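PDB 6NHX: ATP-dependent DNA ligase from Mycobacterium tuberculosis, which seals breaks in double-stranded DNA at the expense of ATP and, together with Ku, repairs double-strand breaks by non-homologous end joining. Local coordinates for residues T191-V195 and P301-E307; P218-F223 and P252-L257; L272-Y278 and S290-R296. The protein carries 1 engineered substitution. Residues are numbered along the deposited sequence.

Of the segments involved, the one on strand 190-201 comes first along the chain. It is the opening segment of interaction 1. Its partner, 301-307, is the C-terminal tail, so this contact closes a long loop that contains the other two. Interactions 2 and 3 lie one after the other within that loop. Interaction 2 joins the start of strand 220-228 to the loop ahead of helix 259-262. Interaction 3 then pairs strand 273-278 with strand 291-295. All three reach the seven-stranded antiparallel sheet of the OB domain. Strand 190-201 hydrogen-bonds to strand 273-278, which links interactions 1 and 3. V195 packs on L221, which links interactions 1 and 2. Interactions 2 and 3 do not touch.

Interaction 1 (T191-V195 and P301-E307)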
loop_
_atom_site.group_PDB
_atom_site.type_symbol
_atom_site.label_atom_id
_atom_site.label_comp_id
_atom_site.label_asym_id
_atom_site.label_seq_id
_atom_site.Cartn_x
_atom_site.Cartn_y
_atom_site.Cartn_z
ATOM N N THR A 191 8.495 2.223 -9.815
ATOM C CA THR A 191 7.730 3.281 -9.166
ATOM C C THR A 191 8.628 4.489 -8.933
ATOM O O THR A 191 9.843 4.359 -8.747
ATOM C CB THR A 191 7.097 2.764 -7.863
ATOM O OG1 THR A 191 6.198 1.691 -8.181
ATOM C CG2 THR A 191 6.319 3.853 -7.146
ATOM N N GLN A 192 8.035 5.678 -9.014
ATOM C CA GLN A 192 8.772 6.922 -8.839
ATOM C C GLN A 192 7.931 7.856 -7.983
ATOM O O GLN A 192 6.736 8.025 -8.244
ATOM C CB GLN A 192 9.046 7.568 -10.204
ATOM C CG GLN A 192 9.719 8.942 -10.153
ATOM C CD GLN A 192 11.095 8.895 -9.529
ATOM O OE1 GLN A 192 11.955 8.111 -9.955
ATOM N NE2 GLN A 192 11.322 9.736 -8.513
ATOM N N GLU A 193 8.549 8.437 -6.954
ATOM C CA GLU A 193 7.938 9.528 -6.219
ATOM C C GLU A 193 8.014 10.803 -7.045
ATOM O O GLU A 193 9.039 11.110 -7.680
ATOM C CB GLU A 193 8.655 9.735 -4.886
ATOM C CG GLU A 193 8.524 8.537 -3.961
ATOM C CD GLU A 193 9.530 8.560 -2.835
ATOM O OE1 GLU A 193 10.229 9.580 -2.665
ATOM O OE2 GLU A 193 9.621 7.543 -2.116
ATOM N N VAL A 194 6.918 11.558 -7.028
ATOM C CA VAL A 194 6.826 12.818 -7.758
ATOM C C VAL A 194 6.144 13.843 -6.869
ATOM O O VAL A 194 5.471 13.501 -5.897
ATOM C CB VAL A 194 6.064 12.683 -9.096
ATOM C CG1 VAL A 194 6.788 11.743 -10.058
ATOM C CG2 VAL A 194 4.641 12.214 -8.841
ATOM N N VAL A 195 6.339 15.118 -7.189
ATOM C CA VAL A 195 5.630 16.210 -6.529
ATOM C C VAL A 195 4.560 16.739 -7.474
ATOM O O VAL A 195 4.805 16.906 -8.678
ATOM C CB VAL A 195 6.607 17.319 -6.092
ATOM C CG1 VAL A 195 5.865 18.529 -5.512
ATOM C CG2 VAL A 195 7.607 16.761 -5.095
ATOM N N PRO A 301 8.632 16.632 -0.176
ATOM C CA PRO A 301 9.187 16.994 -1.489
ATOM C C PRO A 301 10.705 17.045 -1.506
ATOM O O PRO A 301 11.311 16.600 -2.484
ATOM C CB PRO A 301 8.553 18.361 -1.778
ATOM C CG PRO A 301 7.255 18.333 -1.013
ATOM C CD PRO A 301 7.527 17.518 0.230
ATOM N N SER A 302 11.340 17.537 -0.431
ATOM C CA SER A 302 12.797 17.644 -0.408
ATOM C C SER A 302 13.490 16.291 -0.517
ATOM O O SER A 302 14.682 16.245 -0.841
ATOM C CB SER A 302 13.277 18.401 0.840
ATOM O OG SER A 302 12.926 17.728 2.034
ATOM N N GLU A 303 12.776 15.197 -0.265
ATOM C CA GLU A 303 13.338 13.854 -0.341
ATOM C C GLU A 303 13.105 13.184 -1.690
ATOM O O GLU A 303 13.579 12.061 -1.898
ATOM C CB GLU A 303 12.768 12.979 0.785
ATOM C CG GLU A 303 13.126 13.466 2.190
ATOM C CD GLU A 303 12.286 12.822 3.284
ATOM O OE1 GLU A 303 11.252 12.191 2.969
ATOM O OE2 GLU A 303 12.662 12.960 4.467
ATOM N N VAL A 304 12.386 13.837 -2.602
ATOM C CA VAL A 304 12.039 13.246 -3.893
ATOM C C VAL A 304 13.222 13.390 -4.842
ATOM O O VAL A 304 13.648 14.507 -5.157
ATOM C CB VAL A 304 10.781 13.907 -4.482
ATOM C CG1 VAL A 304 10.534 13.420 -5.901
ATOM C CG2 VAL A 304 9.574 13.639 -3.606
ATOM N N VAL A 305 13.737 12.261 -5.323
ATOM C CA VAL A 305 14.845 12.260 -6.273
ATOM C C VAL A 305 14.555 11.226 -7.352
ATOM O O VAL A 305 13.859 10.234 -7.116
ATOM C CB VAL A 305 16.195 11.955 -5.586
ATOM C CG1 VAL A 305 16.532 13.025 -4.562
ATOM C CG2 VAL A 305 16.154 10.587 -4.939
ATOM N N ARG A 306 15.101 11.460 -8.546
ATOM C CA ARG A 306 14.910 10.520 -9.644
ATOM C C ARG A 306 15.550 9.180 -9.307
ATOM O O ARG A 306 16.764 9.095 -9.098
ATOM C CB ARG A 306 15.492 11.085 -10.937
ATOM C CG ARG A 306 14.579 12.068 -11.626
ATOM C CD ARG A 306 14.960 12.265 -13.085
ATOM N NE ARG A 306 15.349 11.019 -13.741
ATOM C CZ ARG A 306 15.434 10.864 -15.060
ATOM N NH1 ARG A 306 15.152 11.876 -15.871
ATOM N NH2 ARG A 306 15.800 9.697 -15.573
ATOM N N GLU A 307 14.727 8.137 -9.254
ATOM C CA GLU A 307 15.173 6.814 -8.836
ATOM C C GLU A 307 15.492 5.930 -10.043
ATOM O O GLU A 307 16.156 4.900 -9.918
ATOM C CB GLU A 307 14.104 6.154 -7.959
ATOM C CG GLU A 307 13.550 7.060 -6.858
ATOM C CD GLU A 307 12.148 6.665 -6.414
ATOM O OE1 GLU A 307 11.843 5.452 -6.411
ATOM O OE2 GLU A 307 11.348 7.566 -6.074
ATOM O OXT GLU A 307 15.097 6.225 -11.174
HETATM O O HOH W 1 12.478 9.633 -4.407
#
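The C-terminal tail packs along one flank of strand 190-201. T191 lies at the edge of this contact; its CB points sideways, and its side chain touches E275 of strand 273-278. Q192 makes the main polar link. Its side-chain amide reads the tail backbone at two points: OE1 accepts from E307 N at 2.9 Å, and NE2 donates to V305 O at 2.9 Å. The same NE2 also bonds to the carbonyl O of E193, at 2.8 Å. E193 N donates to E307 OE2 at 3.1 Å, so the side chain of the C-terminal residue accepts from a strand amide, although E307 is poorly ordered. E193 OE1 comes 4.1 Å from E307 OE2. Water 1 lies within hydrogen-bonding distance of both, 2.8 Å from E193 OE1 and 2.9 Å from E307 OE2, and accepts from V305 N at 3.1 Å, while E193 OE2 forms a salt bridge with K299. Strand 190-201 belongs to the OB domain of the ligase. There its backbone pairs with strand 273-278, and V195 also bonds to G214 of strand 208-217. No backbone-to-backbone hydrogen bond joins the two segments; the link is through side chains. The CA-to-CB bond of V194 points away from the tail, and its side chain touches M213 and L287. V195 turns back: its CG2 lies 3.8 Å from P301 CB and 4.0 Å from V304 CG2.

Interaction 2 (P218-F223 and P252-L257)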
loop_
_atom_site.group_PDB
_atom_site.type_symbol
_atom_site.label_atom_id
_atom_site.label_comp_id
_atom_site.label_asym_id
_atom_site.label_seq_id
_atom_site.Cartn_x
_atom_site.Cartn_y
_atom_site.Cartn_z
ATOM N N PRO A 218 16.972 22.428 -9.146
ATOM C CA PRO A 218 17.285 23.858 -9.098
ATOM C C PRO A 218 16.349 24.591 -10.045
ATOM O O PRO A 218 16.153 24.181 -11.189
ATOM C CB PRO A 218 18.742 23.922 -9.576
ATOM C CG PRO A 218 19.273 22.526 -9.438
ATOM C CD PRO A 218 18.098 21.623 -9.646
ATOM N N GLY A 219 15.734 25.652 -9.554
ATOM C CA GLY A 219 14.834 26.411 -10.386
ATOM C C GLY A 219 13.407 25.914 -10.422
ATOM O O GLY A 219 12.573 26.551 -11.075
ATOM N N GLY A 220 13.096 24.799 -9.756
ATOM C CA GLY A 220 11.712 24.388 -9.606
ATOM C C GLY A 220 11.492 22.941 -9.992
ATOM O O GLY A 220 12.428 22.147 -10.126
ATOM N N LEU A 221 10.218 22.565 -10.127
ATOM C CA LEU A 221 9.882 21.204 -10.520
ATOM C C LEU A 221 10.231 20.966 -11.981
ATOM O O LEU A 221 9.915 21.787 -12.851
ATOM C CB LEU A 221 8.386 20.936 -10.323
ATOM C CG LEU A 221 7.827 20.877 -8.904
ATOM C CD1 LEU A 221 6.338 20.533 -8.963
ATOM C CD2 LEU A 221 8.582 19.868 -8.068
ATOM N N GLN A 222 10.891 19.844 -12.248
ATOM C CA GLN A 222 11.168 19.413 -13.614
ATOM C C GLN A 222 9.985 18.560 -14.050
ATOM O O GLN A 222 9.759 17.474 -13.508
ATOM C CB GLN A 222 12.483 18.645 -13.651
ATOM C CG GLN A 222 13.630 19.449 -13.048
ATOM C CD GLN A 222 14.886 18.632 -12.849
ATOM O OE1 GLN A 222 15.705 18.506 -13.757
ATOM N NE2 GLN A 222 15.052 18.081 -11.651
ATOM N N PHE A 223 9.211 19.071 -15.003
ATOM C CA PHE A 223 7.970 18.428 -15.417
ATOM C C PHE A 223 8.235 16.996 -15.877
ATOM O O PHE A 223 9.121 16.740 -16.703
ATOM C CB PHE A 223 7.360 19.268 -16.541
ATOM C CG PHE A 223 6.059 18.751 -17.073
ATOM C CD1 PHE A 223 5.846 18.678 -18.443
ATOM C CD2 PHE A 223 5.036 18.382 -16.222
ATOM C CE1 PHE A 223 4.645 18.227 -18.951
ATOM C CE2 PHE A 223 3.832 17.930 -16.723
ATOM C CZ PHE A 223 3.639 17.844 -18.096
ATOM N N PRO A 252 4.923 26.195 -10.367
ATOM C CA PRO A 252 6.123 25.721 -9.670
ATOM C C PRO A 252 7.163 25.083 -10.576
ATOM O O PRO A 252 8.213 24.655 -10.083
ATOM C CB PRO A 252 5.543 24.672 -8.714
ATOM C CG PRO A 252 4.409 24.074 -9.498
ATOM C CD PRO A 252 3.796 25.240 -10.245
ATOM N N PHE A 253 6.909 25.024 -11.876
ATOM C CA PHE A 253 7.791 24.312 -12.790
ATOM C C PHE A 253 8.954 25.192 -13.231
ATOM O O PHE A 253 8.849 26.416 -13.268
ATOM C CB PHE A 253 6.991 23.819 -13.993
ATOM C CG PHE A 253 5.981 22.776 -13.625
ATOM C CD1 PHE A 253 6.373 21.463 -13.456
ATOM C CD2 PHE A 253 4.647 23.121 -13.413
ATOM C CE1 PHE A 253 5.457 20.494 -13.081
ATOM C CE2 PHE A 253 3.719 22.150 -13.028
ATOM C CZ PHE A 253 4.124 20.841 -12.885
ATOM N N ASP A 254 10.079 24.539 -13.548
ATOM C CA ASP A 254 11.289 25.260 -13.932
ATOM C C ASP A 254 11.244 25.850 -15.338
ATOM O O ASP A 254 12.087 26.685 -15.664
ATOM C CB ASP A 254 12.554 24.404 -13.715
ATOM C CG ASP A 254 12.703 23.271 -14.710
ATOM O OD1 ASP A 254 11.741 22.930 -15.423
ATOM O OD2 ASP A 254 13.816 22.706 -14.778
ATOM N N VAL A 255 10.301 25.420 -16.167
ATOM C CA VAL A 255 10.057 25.946 -17.507
ATOM C C VAL A 255 8.541 26.079 -17.601
ATOM O O VAL A 255 7.840 25.153 -17.168
ATOM C CB VAL A 255 10.586 24.964 -18.567
ATOM C CG1 VAL A 255 10.063 25.328 -19.932
ATOM C CG2 VAL A 255 12.123 24.967 -18.585
ATOM N N PRO A 256 7.989 27.181 -18.109
ATOM C CA PRO A 256 6.524 27.276 -18.229
ATOM C C PRO A 256 5.996 26.120 -19.059
ATOM O O PRO A 256 6.529 25.818 -20.134
ATOM C CB PRO A 256 6.304 28.626 -18.921
ATOM C CG PRO A 256 7.591 29.408 -18.685
ATOM C CD PRO A 256 8.677 28.362 -18.664
ATOM N N LEU A 257 4.948 25.473 -18.554
ATOM C CA LEU A 257 4.469 24.244 -19.171
ATOM C C LEU A 257 4.032 24.511 -20.611
ATOM O O LEU A 257 3.471 25.567 -20.907
ATOM C CB LEU A 257 3.262 23.700 -18.405
ATOM C CG LEU A 257 3.482 23.023 -17.053
ATOM C CD1 LEU A 257 2.136 22.599 -16.463
ATOM C CD2 LEU A 257 4.376 21.804 -17.165
HETATM O O HOH W 2 14.016 27.584 -13.838
HETATM O O HOH W 3 9.951 21.360 -16.375
#
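A single backbone bridge and a cluster of hydrophobic side chains join these segments. G219 lies in the turn and G220 begins strand 220-228. Both have backbone angles suited to glycine, and at G220 the missing side chain leaves a hollow. P252 O comes to 3.5 Å from G220 CA there, and a CB on G220 would clash with that oxygen. D254 CA comes 3.4 Å from G219 O, beside the glycines, where no side chain stands in the way. The close approach continues into the backbone bridge between L221 and F253, whose CA atoms are 4.4 Å apart. L221 N donates to P252 O at 2.9 Å, and D254 N donates to L221 O at 2.8 Å. L221 then fits against P252 and F253: its CD1 is 4.1 Å from P252 CG, and its CB is 3.8 Å from F253 CD1. The F223 ring packs against both F253 and L257. It turns its edge to the face of F253 in an offset edge-to-face pair, with centroids 5.6 Å apart and planes at 84°. L257 covers one face of F223 by a CH-pi contact, its CD2 3.6 Å from the ring centroid. Two waters bridge the segments. Water 2 donates to G219 O and D254 O, and water 3 links F223 N to D254 OD1. This is surface packing within the OB domain, away from the ATP site. L212 of strand 208-217 touches both phenylalanines. Y267 of strand 266-268 meets P252, F253 and L257. D261 and A262 of helix 259-262 touch F223 and L257, respectively.

Interaction 3 (L272-Y278 and S290-R296); sequences LVAEVRY and SSWRGLR. With ATP (adenosine-5'-triphosphate), chain B.
Strands 273-278 and 291-295 run antiparallel, with axes 4.7 Å apart at 152°. A274 pairs with L295, their side chains diverging, and V276 with W292, both as non-hydrogen-bonded pairs. E275 with G294 and R277 with S291 are hydrogen-bonded pairs. A classic bulge shifts the register: R293 and G294 both face E275. R293 has phi/psi of -89/-52°, and its N donates to E275 O at 2.9 Å; G294 N reaches the same oxygen only weakly, at 3.4 Å. E275 N donates to G294 O at 2.9 Å, and R296 N to V273 O at 2.9 Å. R293 is fully extended, with all four chi angles near t. R296 curls through three m angles. E275 has an off-rotamer chi1 of -108°. Its OE2 makes salt bridges to R293 NH1 at 3.0 Å and R296 NH1 at 2.7 Å. R277 is m, t, t; its NH1 donates to S291 OG at 3.0 Å and its NE pairs with E163. W292 has chi1 t and chi2 -113°; its CZ3 comes within 3.4 Å of A274 CB. R293 NH2 bonds ATP O2A at 2.6 Å and is also salt-bridged to D33. R296 NH2 bonds ATP O2B at 3.1 Å. Water 5 sits 2.6 Å from both E275 OE1 and ATP O1B. R293 and R296 bring the OB domain onto the alpha and beta phosphates of ATP, a closed domain conformation consistent with an ATP-dependent DNA ligase engaging ATP.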
loop_
_atom_site.group_PDB
_atom_site.type_symbol
_atom_site.label_atom_id
_atom_site.label_comp_id
_atom_site.label_asym_id
_atom_site.label_seq_id
_atom_site.Cartn_x
_atom_site.Cartn_y
_atom_site.Cartn_z
ATOM N N LEU A 272 2.873 18.381 -2.135
ATOM C CA LEU A 272 2.352 17.018 -2.036
ATOM C C LEU A 272 3.173 16.039 -2.863
ATOM O O LEU A 272 3.386 16.252 -4.064
ATOM C CB LEU A 272 0.909 16.964 -2.529
ATOM C CG LEU A 272 -0.182 17.651 -1.720
ATOM C CD1 LEU A 272 -1.527 17.245 -2.289
ATOM C CD2 LEU A 272 -0.083 17.290 -0.248
ATOM N N VAL A 273 3.597 14.960 -2.232
ATOM C CA VAL A 273 4.275 13.853 -2.892
ATOM C C VAL A 273 3.243 12.798 -3.271
ATOM O O VAL A 273 2.303 12.512 -2.515
ATOM C CB VAL A 273 5.364 13.268 -1.972
ATOM C CG1 VAL A 273 6.079 12.097 -2.625
ATOM C CG2 VAL A 273 6.345 14.349 -1.565
ATOM N N ALA A 274 3.410 12.219 -4.444
ATOM C CA ALA A 274 2.634 11.078 -4.893
ATOM C C ALA A 274 3.585 10.024 -5.432
ATOM O O ALA A 274 4.753 10.294 -5.712
ATOM C CB ALA A 274 1.669 11.478 -6.003
ATOM N N GLU A 275 3.082 8.807 -5.576
ATOM C CA GLU A 275 3.831 7.731 -6.199
ATOM C C GLU A 275 3.138 7.338 -7.487
ATOM O O GLU A 275 1.908 7.194 -7.515
ATOM C CB GLU A 275 3.917 6.518 -5.276
ATOM C CG GLU A 275 5.289 6.312 -4.688
ATOM C CD GLU A 275 5.327 5.149 -3.729
ATOM O OE1 GLU A 275 6.437 4.746 -3.329
ATOM O OE2 GLU A 275 4.245 4.638 -3.377
ATOM N N VAL A 276 3.919 7.186 -8.549
ATOM C CA VAL A 276 3.385 6.704 -9.810
ATOM C C VAL A 276 4.214 5.522 -10.292
ATOM O O VAL A 276 5.403 5.393 -9.980
ATOM C CB VAL A 276 3.322 7.825 -10.866
ATOM C CG1 VAL A 276 2.451 8.983 -10.357
ATOM C CG2 VAL A 276 4.699 8.310 -11.188
ATOM N N ARG A 277 3.568 4.644 -11.042
ATOM C CA ARG A 277 4.247 3.578 -11.755
ATOM C C ARG A 277 4.600 4.076 -13.145
ATOM O O ARG A 277 3.957 4.974 -13.680
ATOM C CB ARG A 277 3.319 2.379 -11.896
ATOM C CG ARG A 277 2.714 1.890 -10.580
ATOM C CD ARG A 277 1.764 0.743 -10.833
ATOM N NE ARG A 277 0.898 0.483 -9.689
ATOM C CZ ARG A 277 -0.267 1.082 -9.497
ATOM N NH1 ARG A 277 -0.717 1.979 -10.370
ATOM N NH2 ARG A 277 -0.980 0.778 -8.427
ATOM N N TYR A 278 5.637 3.486 -13.731
ATOM C CA TYR A 278 6.053 3.898 -15.063
ATOM C C TYR A 278 6.853 2.762 -15.672
ATOM O O TYR A 278 7.378 1.896 -14.964
ATOM C CB TYR A 278 6.883 5.196 -15.022
ATOM C CG TYR A 278 8.257 5.000 -14.427
ATOM C CD1 TYR A 278 9.373 4.834 -15.240
ATOM C CD2 TYR A 278 8.441 4.965 -13.049
ATOM C CE1 TYR A 278 10.617 4.640 -14.701
ATOM C CE2 TYR A 278 9.689 4.769 -12.497
ATOM C CZ TYR A 278 10.775 4.606 -13.328
ATOM O OH TYR A 278 12.016 4.409 -12.777
ATOM N N SER A 290 2.667 5.912 -17.459
ATOM C CA SER A 290 2.510 6.254 -16.059
ATOM C C SER A 290 1.141 5.818 -15.553
ATOM O O SER A 290 0.162 5.759 -16.303
ATOM C CB SER A 290 2.691 7.761 -15.859
ATOM O OG SER A 290 1.732 8.489 -16.612
ATOM N N SER A 291 1.080 5.490 -14.265
ATOM C CA SER A 291 -0.202 5.253 -13.626
ATOM C C SER A 291 -0.113 5.700 -12.177
ATOM O O SER A 291 0.954 5.662 -11.559
ATOM C CB SER A 291 -0.656 3.789 -13.720
ATOM O OG SER A 291 0.237 2.920 -13.048
ATOM N N TRP A 292 -1.256 6.100 -11.649
ATOM C CA TRP A 292 -1.374 6.684 -10.322
ATOM C C TRP A 292 -1.387 5.581 -9.272
ATOM O O TRP A 292 -2.259 4.705 -9.296
ATOM C CB TRP A 292 -2.709 7.425 -10.305
ATOM C CG TRP A 292 -3.123 8.024 -9.005
ATOM C CD1 TRP A 292 -4.176 7.641 -8.222
ATOM C CD2 TRP A 292 -2.542 9.160 -8.368
ATOM N NE1 TRP A 292 -4.263 8.452 -7.118
ATOM C CE2 TRP A 292 -3.271 9.394 -7.184
ATOM C CE3 TRP A 292 -1.463 9.991 -8.670
ATOM C CZ2 TRP A 292 -2.959 10.428 -6.308
ATOM C CZ3 TRP A 292 -1.153 11.017 -7.795
ATOM C CH2 TRP A 292 -1.899 11.226 -6.628
ATOM N N ARG A 293 -0.427 5.605 -8.349
ATOM C CA ARG A 293 -0.579 4.737 -7.186
ATOM C C ARG A 293 -1.336 5.434 -6.063
ATOM O O ARG A 293 -2.332 4.899 -5.567
ATOM C CB ARG A 293 0.769 4.176 -6.720
ATOM C CG ARG A 293 0.621 2.920 -5.873
ATOM C CD ARG A 293 1.875 2.647 -5.068
ATOM N NE ARG A 293 1.824 1.339 -4.422
ATOM C CZ ARG A 293 2.754 0.885 -3.590
ATOM N NH1 ARG A 293 3.810 1.637 -3.293
ATOM N NH2 ARG A 293 2.633 -0.324 -3.060
ATOM N N GLY A 294 -0.905 6.623 -5.667
ATOM C CA GLY A 294 -1.629 7.409 -4.688
ATOM C C GLY A 294 -0.747 8.482 -4.083
ATOM O O GLY A 294 0.423 8.626 -4.427
ATOM N N LEU A 295 -1.348 9.256 -3.182
ATOM C CA LEU A 295 -0.599 10.245 -2.416
ATOM C C LEU A 295 0.278 9.557 -1.378
ATOM O O LEU A 295 -0.051 8.481 -0.869
ATOM C CB LEU A 295 -1.550 11.217 -1.720
ATOM C CG LEU A 295 -2.413 12.105 -2.622
ATOM C CD1 LEU A 295 -3.288 13.012 -1.781
ATOM C CD2 LEU A 295 -1.506 12.942 -3.501
ATOM N N ARG A 296 1.421 10.182 -1.072
ATOM C CA ARG A 296 2.327 9.717 -0.023
ATOM C C ARG A 296 2.432 10.835 1.014
ATOM O O ARG A 296 3.397 11.619 1.001
ATOM C CB ARG A 296 3.697 9.321 -0.576
ATOM C CG ARG A 296 3.711 8.118 -1.538
ATOM C CD ARG A 296 2.781 6.993 -1.092
ATOM N NE ARG A 296 3.141 6.429 0.206
ATOM C CZ ARG A 296 3.799 5.286 0.373
ATOM N NH1 ARG A 296 4.183 4.575 -0.681
ATOM N NH2 ARG A 296 4.076 4.851 1.596
HETATM P PG ATP B . 7.166 0.437 3.628
HETATM O O1G ATP B . 7.842 -0.893 3.362
HETATM O O2G ATP B . 7.957 1.401 4.492
HETATM O O3G ATP B . 5.730 0.273 4.093
HETATM P PB ATP B . 5.890 1.415 1.181
HETATM O O1B ATP B . 6.369 2.245 0.018
HETATM O O2B ATP B . 4.630 1.781 1.934
HETATM O O3B ATP B . 7.121 1.215 2.203
HETATM P PA ATP B . 5.965 -0.803 -0.685
HETATM O O1A ATP B . 7.395 -0.585 -1.075
HETATM O O2A ATP B . 4.783 -0.438 -1.544
HETATM O O3A ATP B . 5.750 -0.112 0.737
HETATM O "O5'" ATP B . 5.812 -2.303 -0.095
HETATM C "C5'" ATP B . 4.522 -2.874 0.103
HETATM C "C4'" ATP B . 3.919 -2.436 1.442
HETATM O "O4'" ATP B . 2.746 -3.222 1.650
HETATM C "C3'" ATP B . 4.824 -2.685 2.630
HETATM O "O3'" ATP B . 4.446 -1.802 3.683
HETATM C "C2'" ATP B . 4.420 -4.081 3.012
HETATM O "O2'" ATP B . 4.742 -4.395 4.374
HETATM C "C1'" ATP B . 2.912 -4.070 2.785
HETATM N N9 ATP B . 2.400 -5.388 2.360
HETATM C C8 ATP B . 1.537 -5.622 1.339
HETATM N N7 ATP B . 1.245 -6.949 1.245
HETATM C C5 ATP B . 1.922 -7.557 2.237
HETATM C C6 ATP B . 2.077 -8.934 2.684
HETATM N N6 ATP B . 1.461 -9.930 2.037
HETATM N N1 ATP B . 2.870 -9.162 3.741
HETATM C C2 ATP B . 3.510 -8.184 4.394
HETATM N N3 ATP B . 3.428 -6.895 4.030
HETATM C C4 ATP B . 2.675 -6.543 2.963
HETATM O O HOH W 4 3.300 14.502 0.683
HETATM O O HOH W 5 6.884 2.267 -2.573
#